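Local coordinates for group B streptococcal R4 surface protein (Streptococcus agalactiae, PDB 6S5Y) that contributes two tandem Rib domains of immunoglobulin-like fold to a cell-wall-linked streptococcal surface protein and is probably involved in infection, at residues Lys105-Ile110 with Thr120-Glu125; Arg83-Lys88 with Thr143-Ser148; Lys57-Val62 with Val75-Val80. All coordinates share one frame; numbering follows the deposited sequence.

Contact 1: Lys105-Ile110 with Thr120-Glu125; sequences KAEDSI and TTVAFE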
loop_
_atom_site.group_PDB
_atom_site.type_symbol
_atom_site.label_atom_id
_atom_site.label_comp_id
_atom_site.label_asym_id
_atom_site.label_seq_id
_atom_site.Cartn_x
_atom_site.Cartn_y
_atom_site.Cartn_z
ATOM N N LYS A 105 -14.184 10.473 -24.241
ATOM C CA LYS A 105 -14.119 9.786 -22.955
ATOM C C LYS A 105 -12.644 9.576 -22.612
ATOM O O LYS A 105 -11.877 9.135 -23.478
ATOM C CB LYS A 105 -14.821 8.419 -23.023
ATOM C CG LYS A 105 -16.341 8.480 -23.128
ATOM C CD LYS A 105 -16.949 7.085 -23.294
ATOM C CE LYS A 105 -18.360 7.115 -23.846
ATOM N NZ LYS A 105 -18.954 5.751 -23.941
ATOM N N ALA A 106 -12.243 9.889 -21.360
ATOM C CA ALA A 106 -10.860 9.732 -20.898
ATOM C C ALA A 106 -10.412 8.285 -20.940
ATOM O O ALA A 106 -9.233 8.023 -21.179
ATOM C CB ALA A 106 -10.703 10.281 -19.499
ATOM N N GLU A 107 -11.373 7.345 -20.743
ATOM C CA GLU A 107 -11.194 5.887 -20.776
ATOM C C GLU A 107 -10.586 5.463 -22.112
ATOM O O GLU A 107 -9.627 4.684 -22.136
ATOM C CB GLU A 107 -12.546 5.173 -20.568
ATOM C CG GLU A 107 -13.011 5.112 -19.119
ATOM C CD GLU A 107 -13.578 6.386 -18.513
ATOM O OE1 GLU A 107 -14.047 7.277 -19.266
ATOM O OE2 GLU A 107 -13.557 6.481 -17.264
ATOM N N ASP A 108 -11.117 6.033 -23.207
ATOM C CA ASP A 108 -10.680 5.806 -24.584
ATOM C C ASP A 108 -9.349 6.523 -24.913
ATOM O O ASP A 108 -8.800 6.337 -26.002
ATOM C CB ASP A 108 -11.806 6.179 -25.567
ATOM C CG ASP A 108 -13.128 5.465 -25.301
ATOM O OD1 ASP A 108 -13.118 4.218 -25.155
ATOM O OD2 ASP A 108 -14.172 6.150 -25.254
ATOM N N SER A 109 -8.811 7.303 -23.952
ATOM C CA SER A 109 -7.523 7.976 -24.104
ATOM C C SER A 109 -6.398 7.290 -23.285
ATOM O O SER A 109 -5.275 7.793 -23.271
ATOM C CB SER A 109 -7.640 9.465 -23.800
ATOM O OG SER A 109 -7.177 10.219 -24.907
ATOM N N ILE A 110 -6.708 6.127 -22.631
ATOM C CA ILE A 110 -5.799 5.253 -21.855
ATOM C C ILE A 110 -6.034 3.798 -22.324
ATOM O O ILE A 110 -7.147 3.276 -22.215
ATOM C CB ILE A 110 -5.933 5.431 -20.301
ATOM C CG1 ILE A 110 -5.492 6.848 -19.821
ATOM C CG2 ILE A 110 -5.216 4.317 -19.510
ATOM C CD1 ILE A 110 -4.010 7.297 -20.084
ATOM N N THR A 120 -9.095 2.124 -10.114
ATOM C CA THR A 120 -8.429 3.300 -10.684
ATOM C C THR A 120 -9.415 4.014 -11.617
ATOM O O THR A 120 -10.155 3.349 -12.346
ATOM C CB THR A 120 -7.148 2.867 -11.427
ATOM O OG1 THR A 120 -6.337 2.089 -10.546
ATOM C CG2 THR A 120 -6.339 4.042 -11.954
ATOM N N THR A 121 -9.457 5.358 -11.561
ATOM C CA THR A 121 -10.359 6.165 -12.401
ATOM C C THR A 121 -9.600 7.156 -13.259
ATOM O O THR A 121 -8.586 7.701 -12.817
ATOM C CB THR A 121 -11.431 6.889 -11.573
ATOM O OG1 THR A 121 -10.796 7.767 -10.639
ATOM C CG2 THR A 121 -12.392 5.938 -10.893
ATOM N N VAL A 122 -10.147 7.442 -14.458
ATOM C CA VAL A 122 -9.550 8.345 -15.439
ATOM C C VAL A 122 -10.519 9.449 -15.891
ATOM O O VAL A 122 -11.657 9.162 -16.286
ATOM C CB VAL A 122 -8.920 7.588 -16.645
ATOM C CG1 VAL A 122 -7.586 6.965 -16.264
ATOM C CG2 VAL A 122 -9.866 6.533 -17.211
ATOM N N ALA A 123 -10.047 10.715 -15.845
ATOM C CA ALA A 123 -10.818 11.900 -16.252
ATOM C C ALA A 123 -9.905 12.943 -16.891
ATOM O O ALA A 123 -8.722 12.989 -16.577
ATOM C CB ALA A 123 -11.526 12.499 -15.053
ATOM N N PHE A 124 -10.437 13.773 -17.776
ATOM C CA PHE A 124 -9.633 14.817 -18.395
ATOM C C PHE A 124 -9.518 15.957 -17.415
ATOM O O PHE A 124 -10.492 16.270 -16.745
ATOM C CB PHE A 124 -10.266 15.305 -19.712
ATOM C CG PHE A 124 -10.116 14.375 -20.889
ATOM C CD1 PHE A 124 -8.878 14.187 -21.496
ATOM C CD2 PHE A 124 -11.220 13.732 -21.429
ATOM C CE1 PHE A 124 -8.740 13.338 -22.597
ATOM C CE2 PHE A 124 -11.083 12.892 -22.536
ATOM C CZ PHE A 124 -9.844 12.692 -23.107
ATOM N N GLU A 125 -8.337 16.573 -17.319
ATOM C CA GLU A 125 -8.087 17.704 -16.416
ATOM C C GLU A 125 -9.025 18.866 -16.776
ATOM O O GLU A 125 -9.649 19.475 -15.915
ATOM C CB GLU A 125 -6.607 18.145 -16.504
ATOM C CG GLU A 125 -6.266 19.337 -15.623
ATOM C CD GLU A 125 -4.850 19.865 -15.712
ATOM O OE1 GLU A 125 -4.319 19.996 -16.840
ATOM O OE2 GLU A 125 -4.280 20.180 -14.643
#

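Contact 2: Arg83-Lys88 with Thr143-Ser148; sequences RTDADK and TYPDGS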
loop_
_atom_site.group_PDB
_atom_site.type_symbol
_atom_site.label_atom_id
_atom_site.label_comp_id
_atom_site.label_asym_id
_atom_site.label_seq_id
_atom_site.Cartn_x
_atom_site.Cartn_y
_atom_site.Cartn_z
ATOM N N ARG A 83 6.356 2.545 -1.794
ATOM C CA ARG A 83 6.039 2.936 -3.168
ATOM C C ARG A 83 4.516 2.976 -3.390
ATOM O O ARG A 83 3.831 1.986 -3.134
ATOM C CB ARG A 83 6.731 2.006 -4.181
ATOM C CG ARG A 83 8.195 1.672 -3.829
ATOM C CD ARG A 83 9.031 1.200 -5.009
ATOM N NE ARG A 83 8.375 0.144 -5.785
ATOM C CZ ARG A 83 8.026 0.262 -7.062
ATOM N NH1 ARG A 83 8.300 1.375 -7.734
ATOM N NH2 ARG A 83 7.423 -0.742 -7.685
ATOM N N THR A 84 3.999 4.137 -3.866
ATOM C CA THR A 84 2.573 4.423 -4.126
ATOM C C THR A 84 2.114 3.704 -5.406
ATOM O O THR A 84 2.964 3.198 -6.141
ATOM C CB THR A 84 2.339 5.960 -4.245
ATOM O OG1 THR A 84 2.926 6.448 -5.454
ATOM C CG2 THR A 84 2.868 6.753 -3.061
ATOM N N ASP A 85 0.794 3.680 -5.698
ATOM C CA ASP A 85 0.296 3.051 -6.928
ATOM C C ASP A 85 0.795 3.786 -8.180
ATOM O O ASP A 85 1.028 3.146 -9.208
ATOM C CB ASP A 85 -1.232 2.934 -6.931
ATOM C CG ASP A 85 -1.818 1.899 -5.980
ATOM O OD1 ASP A 85 -1.122 0.911 -5.672
ATOM O OD2 ASP A 85 -2.983 2.062 -5.571
ATOM N N ALA A 86 1.009 5.123 -8.063
ATOM C CA ALA A 86 1.537 5.978 -9.123
ATOM C C ALA A 86 3.007 5.610 -9.419
ATOM O O ALA A 86 3.456 5.793 -10.544
ATOM C CB ALA A 86 1.401 7.447 -8.741
ATOM N N ASP A 87 3.739 5.062 -8.420
ATOM C CA ASP A 87 5.134 4.594 -8.557
ATOM C C ASP A 87 5.132 3.188 -9.145
ATOM O O ASP A 87 6.052 2.811 -9.870
ATOM C CB ASP A 87 5.832 4.509 -7.185
ATOM C CG ASP A 87 6.088 5.820 -6.480
ATOM O OD1 ASP A 87 6.830 6.661 -7.036
ATOM O OD2 ASP A 87 5.593 5.986 -5.344
ATOM N N LYS A 88 4.105 2.402 -8.776
ATOM C CA LYS A 88 3.925 1.007 -9.166
ATOM C C LYS A 88 3.282 0.823 -10.562
ATOM O O LYS A 88 3.247 -0.308 -11.060
ATOM C CB LYS A 88 3.117 0.257 -8.078
ATOM C CG LYS A 88 3.885 -0.017 -6.765
ATOM C CD LYS A 88 3.034 -0.729 -5.703
ATOM C CE LYS A 88 2.857 -2.219 -5.908
ATOM N NZ LYS A 88 2.051 -2.829 -4.818
ATOM N N THR A 143 -6.405 8.594 -11.315
ATOM C CA THR A 143 -6.561 8.531 -9.858
ATOM C C THR A 143 -6.573 7.074 -9.412
ATOM O O THR A 143 -7.521 6.332 -9.699
ATOM C CB THR A 143 -7.787 9.323 -9.386
ATOM O OG1 THR A 143 -7.679 10.668 -9.846
ATOM C CG2 THR A 143 -7.931 9.312 -7.865
ATOM N N TYR A 144 -5.505 6.678 -8.721
ATOM C CA TYR A 144 -5.293 5.318 -8.229
ATOM C C TYR A 144 -6.115 4.987 -6.965
ATOM O O TYR A 144 -6.563 5.922 -6.289
ATOM C CB TYR A 144 -3.795 5.091 -8.004
ATOM C CG TYR A 144 -3.001 5.086 -9.287
ATOM C CD1 TYR A 144 -2.967 3.959 -10.104
ATOM C CD2 TYR A 144 -2.284 6.205 -9.689
ATOM C CE1 TYR A 144 -2.246 3.950 -11.298
ATOM C CE2 TYR A 144 -1.569 6.214 -10.887
ATOM C CZ TYR A 144 -1.534 5.076 -11.675
ATOM O OH TYR A 144 -0.795 5.067 -12.828
ATOM N N PRO A 145 -6.319 3.678 -6.612
ATOM C CA PRO A 145 -7.110 3.347 -5.407
ATOM C C PRO A 145 -6.456 3.719 -4.062
ATOM O O PRO A 145 -7.162 3.778 -3.063
ATOM C CB PRO A 145 -7.359 1.835 -5.540
ATOM C CG PRO A 145 -6.980 1.479 -6.933
ATOM C CD PRO A 145 -5.890 2.439 -7.291
ATOM N N ASP A 146 -5.136 3.987 -4.035
ATOM C CA ASP A 146 -4.416 4.435 -2.835
ATOM C C ASP A 146 -4.446 5.982 -2.671
ATOM O O ASP A 146 -3.828 6.516 -1.752
ATOM C CB ASP A 146 -2.958 3.916 -2.835
ATOM C CG ASP A 146 -2.027 4.599 -3.829
ATOM O OD1 ASP A 146 -2.520 5.093 -4.861
ATOM O OD2 ASP A 146 -0.805 4.625 -3.576
ATOM N N GLY A 147 -5.126 6.674 -3.578
ATOM C CA GLY A 147 -5.224 8.129 -3.555
ATOM C C GLY A 147 -4.237 8.852 -4.457
ATOM O O GLY A 147 -4.506 9.988 -4.864
ATOM N N SER A 148 -3.087 8.198 -4.777
ATOM C CA SER A 148 -2.035 8.760 -5.635
ATOM C C SER A 148 -2.524 9.014 -7.070
ATOM O O SER A 148 -3.503 8.399 -7.517
ATOM C CB SER A 148 -0.770 7.898 -5.619
ATOM O OG SER A 148 -0.922 6.676 -6.323
#

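Contact 3: Lys57-Val62 with Val75-Val80; sequences KPAKVV and VTVKVV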
loop_
_atom_site.group_PDB
_atom_site.type_symbol
_atom_site.label_atom_id
_atom_site.label_comp_id
_atom_site.label_asym_id
_atom_site.label_seq_id
_atom_site.Cartn_x
_atom_site.Cartn_y
_atom_site.Cartn_z
ATOM N N LYS A 57 -0.225 -7.641 10.012
ATOM C CA LYS A 57 0.160 -9.039 10.198
ATOM C C LYS A 57 0.044 -9.508 11.653
ATOM O O LYS A 57 0.622 -8.888 12.551
ATOM C CB LYS A 57 1.586 -9.306 9.666
ATOM C CG LYS A 57 1.869 -8.785 8.260
ATOM C CD LYS A 57 1.393 -9.700 7.139
ATOM C CE LYS A 57 1.557 -9.024 5.802
ATOM N NZ LYS A 57 1.429 -9.983 4.676
ATOM N N PRO A 58 -0.679 -10.620 11.907
ATOM C CA PRO A 58 -0.779 -11.123 13.290
ATOM C C PRO A 58 0.470 -11.902 13.696
ATOM O O PRO A 58 0.950 -12.741 12.922
ATOM C CB PRO A 58 -2.040 -11.986 13.267
ATOM C CG PRO A 58 -2.218 -12.396 11.834
ATOM C CD PRO A 58 -1.416 -11.478 10.953
ATOM N N ALA A 59 1.018 -11.609 14.900
ATOM C CA ALA A 59 2.242 -12.264 15.380
ATOM C C ALA A 59 2.214 -12.636 16.852
ATOM O O ALA A 59 1.487 -12.028 17.638
ATOM C CB ALA A 59 3.456 -11.387 15.080
ATOM N N LYS A 60 3.014 -13.638 17.223
ATOM C CA LYS A 60 3.144 -14.091 18.615
ATOM C C LYS A 60 4.580 -13.949 19.076
ATOM O O LYS A 60 5.481 -14.505 18.451
ATOM C CB LYS A 60 2.671 -15.542 18.788
ATOM C CG LYS A 60 1.182 -15.681 19.003
ATOM C CD LYS A 60 0.806 -17.139 19.198
ATOM C CE LYS A 60 -0.490 -17.297 19.952
ATOM N NZ LYS A 60 -1.464 -18.119 19.198
ATOM N N VAL A 61 4.796 -13.180 20.148
ATOM C CA VAL A 61 6.122 -12.989 20.737
ATOM C C VAL A 61 6.254 -13.921 21.943
ATOM O O VAL A 61 5.450 -13.838 22.871
ATOM C CB VAL A 61 6.447 -11.508 21.091
ATOM C CG1 VAL A 61 7.839 -11.378 21.702
ATOM C CG2 VAL A 61 6.318 -10.605 19.870
ATOM N N VAL A 62 7.221 -14.850 21.886
ATOM C CA VAL A 62 7.528 -15.778 22.977
ATOM C C VAL A 62 8.576 -15.111 23.867
ATOM O O VAL A 62 9.635 -14.690 23.393
ATOM C CB VAL A 62 7.949 -17.198 22.510
ATOM C CG1 VAL A 62 8.106 -18.141 23.706
ATOM C CG2 VAL A 62 6.934 -17.764 21.510
ATOM N N VAL A 75 0.549 -9.868 19.149
ATOM C CA VAL A 75 0.805 -8.521 18.605
ATOM C C VAL A 75 0.399 -8.403 17.131
ATOM O O VAL A 75 0.167 -9.424 16.470
ATOM C CB VAL A 75 2.277 -8.049 18.802
ATOM C CG1 VAL A 75 2.631 -7.894 20.277
ATOM C CG2 VAL A 75 3.270 -8.962 18.083
ATOM N N THR A 76 0.367 -7.153 16.619
ATOM C CA THR A 76 0.097 -6.806 15.219
ATOM C C THR A 76 1.317 -6.064 14.641
ATOM O O THR A 76 1.797 -5.102 15.247
ATOM C CB THR A 76 -1.185 -5.937 15.100
ATOM O OG1 THR A 76 -2.257 -6.542 15.822
ATOM C CG2 THR A 76 -1.607 -5.695 13.653
ATOM N N VAL A 77 1.797 -6.507 13.469
ATOM C CA VAL A 77 2.920 -5.889 12.757
ATOM C C VAL A 77 2.358 -5.224 11.510
ATOM O O VAL A 77 1.883 -5.916 10.600
ATOM C CB VAL A 77 4.048 -6.902 12.409
ATOM C CG1 VAL A 77 5.129 -6.260 11.538
ATOM C CG2 VAL A 77 4.657 -7.515 13.670
ATOM N N LYS A 78 2.389 -3.882 11.475
ATOM C CA LYS A 78 1.896 -3.122 10.331
ATOM C C LYS A 78 2.950 -3.067 9.226
ATOM O O LYS A 78 3.979 -2.423 9.399
ATOM C CB LYS A 78 1.447 -1.707 10.749
ATOM C CG LYS A 78 0.659 -0.956 9.656
ATOM C CD LYS A 78 0.133 0.380 10.155
ATOM C CE LYS A 78 -1.054 0.861 9.358
ATOM N NZ LYS A 78 -0.642 1.624 8.150
ATOM N N VAL A 79 2.693 -3.764 8.103
ATOM C CA VAL A 79 3.575 -3.771 6.928
ATOM C C VAL A 79 3.021 -2.783 5.902
ATOM O O VAL A 79 1.865 -2.896 5.491
ATOM C CB VAL A 79 3.801 -5.183 6.323
ATOM C CG1 VAL A 79 4.827 -5.142 5.187
ATOM C CG2 VAL A 79 4.240 -6.173 7.395
ATOM N N VAL A 80 3.829 -1.792 5.515
ATOM C CA VAL A 80 3.409 -0.767 4.551
ATOM C C VAL A 80 4.308 -0.749 3.306
ATOM O O VAL A 80 5.497 -1.070 3.401
ATOM C CB VAL A 80 3.259 0.640 5.192
ATOM C CG1 VAL A 80 2.186 0.643 6.281
ATOM C CG2 VAL A 80 4.579 1.174 5.736
#

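Contact 1: Lys105-Ile110 with Thr120-Glu125
Ala106 sits where the loop 105-110 meets strand 121-124, its methyl pressed against the strand backbone and under an aromatic ring at once. Its CB lies 3.5 Å from Val122 O and 3.6 Å from Ala123 CA. The same CB stands 4.2 Å from the centroid of the Phe124 ring and 20° off the ring normal, a CH-pi contact over one face, displaced toward the rim. The ring reaches this point because Phe124 CG is turned anti to its own carbonyl carbon (chi1 -75°), and its CE2 comes within 3.4 Å of Ala106 N; Ser109 CB meets CZ obliquely. Val122 fills the other end of the contact with both branches: CG1 packs on Ile110 CG1 at 4.1 Å, while the Glu107 chain, bent at chi2 (76°), brings OE2 within 3.7 Å of Val122 CG2. No hydrogen bond crosses; the contact is van der Waals and CH-pi, and Glu107 OE2 only lies near Val122 O, both being acceptors. Outward, the 3-10 turn 107-109 is closed by Ser109 N to Ala106 O at 2.9 Å, and Ser109 OG is bonded to Lys94 O. Strand 121-124 pairs in turn with strand 134-143, placing this loop-on-strand packing at an outermost strand of the second Rib domain's immunoglobulin-like fold.

Contact 2: Arg83-Lys88 with Thr143-Ser148
Asp85 and Asp146 face each other across this contact, joined by two backbone-to-carboxylate bonds of unequal quality. Asp85 N gives a nearly straight bond (165°) to Asp146 OD2 at 2.8 Å, arriving from above the carboxylate plane; the return bond, Asp146 N to Asp85 OD2, is weak. A third bond runs from Ala86 N to Ser148 OG at 3.0 Å. Electrostatically the pair is less comfortable: Asp85 OD2 and Asp146 OD1 approach to 3.1 Å, two acceptors whose closeness could raise the proton affinity of either group. With CG between its backbone N and carbonyl carbon (chi1 73°), Asp146 turns OD2 to Asp85 and OD1 to Ser148. Asp146 OD1 accepts from Ser148 OG at its own syn lone pair (2.7 Å) and from Ser148 N above the plane. That second bond makes an Asx turn, overlapping the type I beta turn Tyr144-Gly147 between strands 134-143 and 149-159 of the second Rib domain. Facing it, Thr84 N gives to Asp87 OD2 (2.9 Å) and Asp87 N returns a weak bond to Thr84 OG1, a capping box starting the short, weakly bonded helix 85-88. In the packing, Asp85 CB meets Tyr144 CB at 3.5 Å, the Asp85-Ala86 peptide covers one ring face, and Tyr144 OH is hydrogen-bonded to Asp150 OD2.

Contact 3: Lys57-Val62 with Val75-Val80
Peptide groups are the flat elements joining Lys57-Val62 to Val75-Val80, and they meet N-H to C=O. Lys57 and Val77 form one hydrogen-bonded antiparallel pair: Val77 N approaches Lys57 O in the carbonyl plane at 2.8 Å, whereas Lys57 N reaches Val77 O tilted out of it. Ala59 and Val75 form the next such pair, both donors again tilted from the carbonyl planes, and the bond from Val75 N to Ala59 O is almost straight, 178° at the hydrogen. Between them Pro58 faces Thr76 as a non-hydrogen-bonded pair, fitting a residue that has no N-H to give; a CA-H...O contact from Thr76 CA to Lys57 O (3.4 Å) adds to the seam.

On the face bearing Lys57, Ala59, Val75 and Val77, Val75 CG2 packs at 3.9 Å against Ala59 CB and likewise at 3.9 Å against Val61 CG2. Lys57 CG, anti to its carbonyl carbon (chi1 -49°), comes to 3.6 Å from Val79 CG2; a bend at chi2 then turns the rest of the chain away to a salt bridge with Asp50 and a hydrogen bond to Thr53. Pro58 and Thr76 occupy the reverse face. The short segments run at 136°, a marked twist from strict antiparallel. Strands 17-20 and 42-45 flank the two strands, which form the central beta hairpin of the first Rib domain's immunoglobulin-like fold.

Contact 3 comes first along the chain, in the first Rib domain; contacts 1 and 2 both belong to the second, with contact 1 nested inside the loop that contact 2 closes. The centres of contacts 1 and 2 are about 16 Å apart and their segments touch: Thr121 O lies 2.8 Å from Thr143 N, a probable hydrogen bond where strands 121-124 and 134-143 pair. Contacts 1 and 3 lie about 39 Å apart, centre to centre, on opposite sides of the chain's centre. Contact 2, about 25 Å from contact 3 between centres, begins just after strand 70-80, at the junction with the first domain, where the start of the second domain packs on its own 144-147 turn, consistent with an extended tandem array.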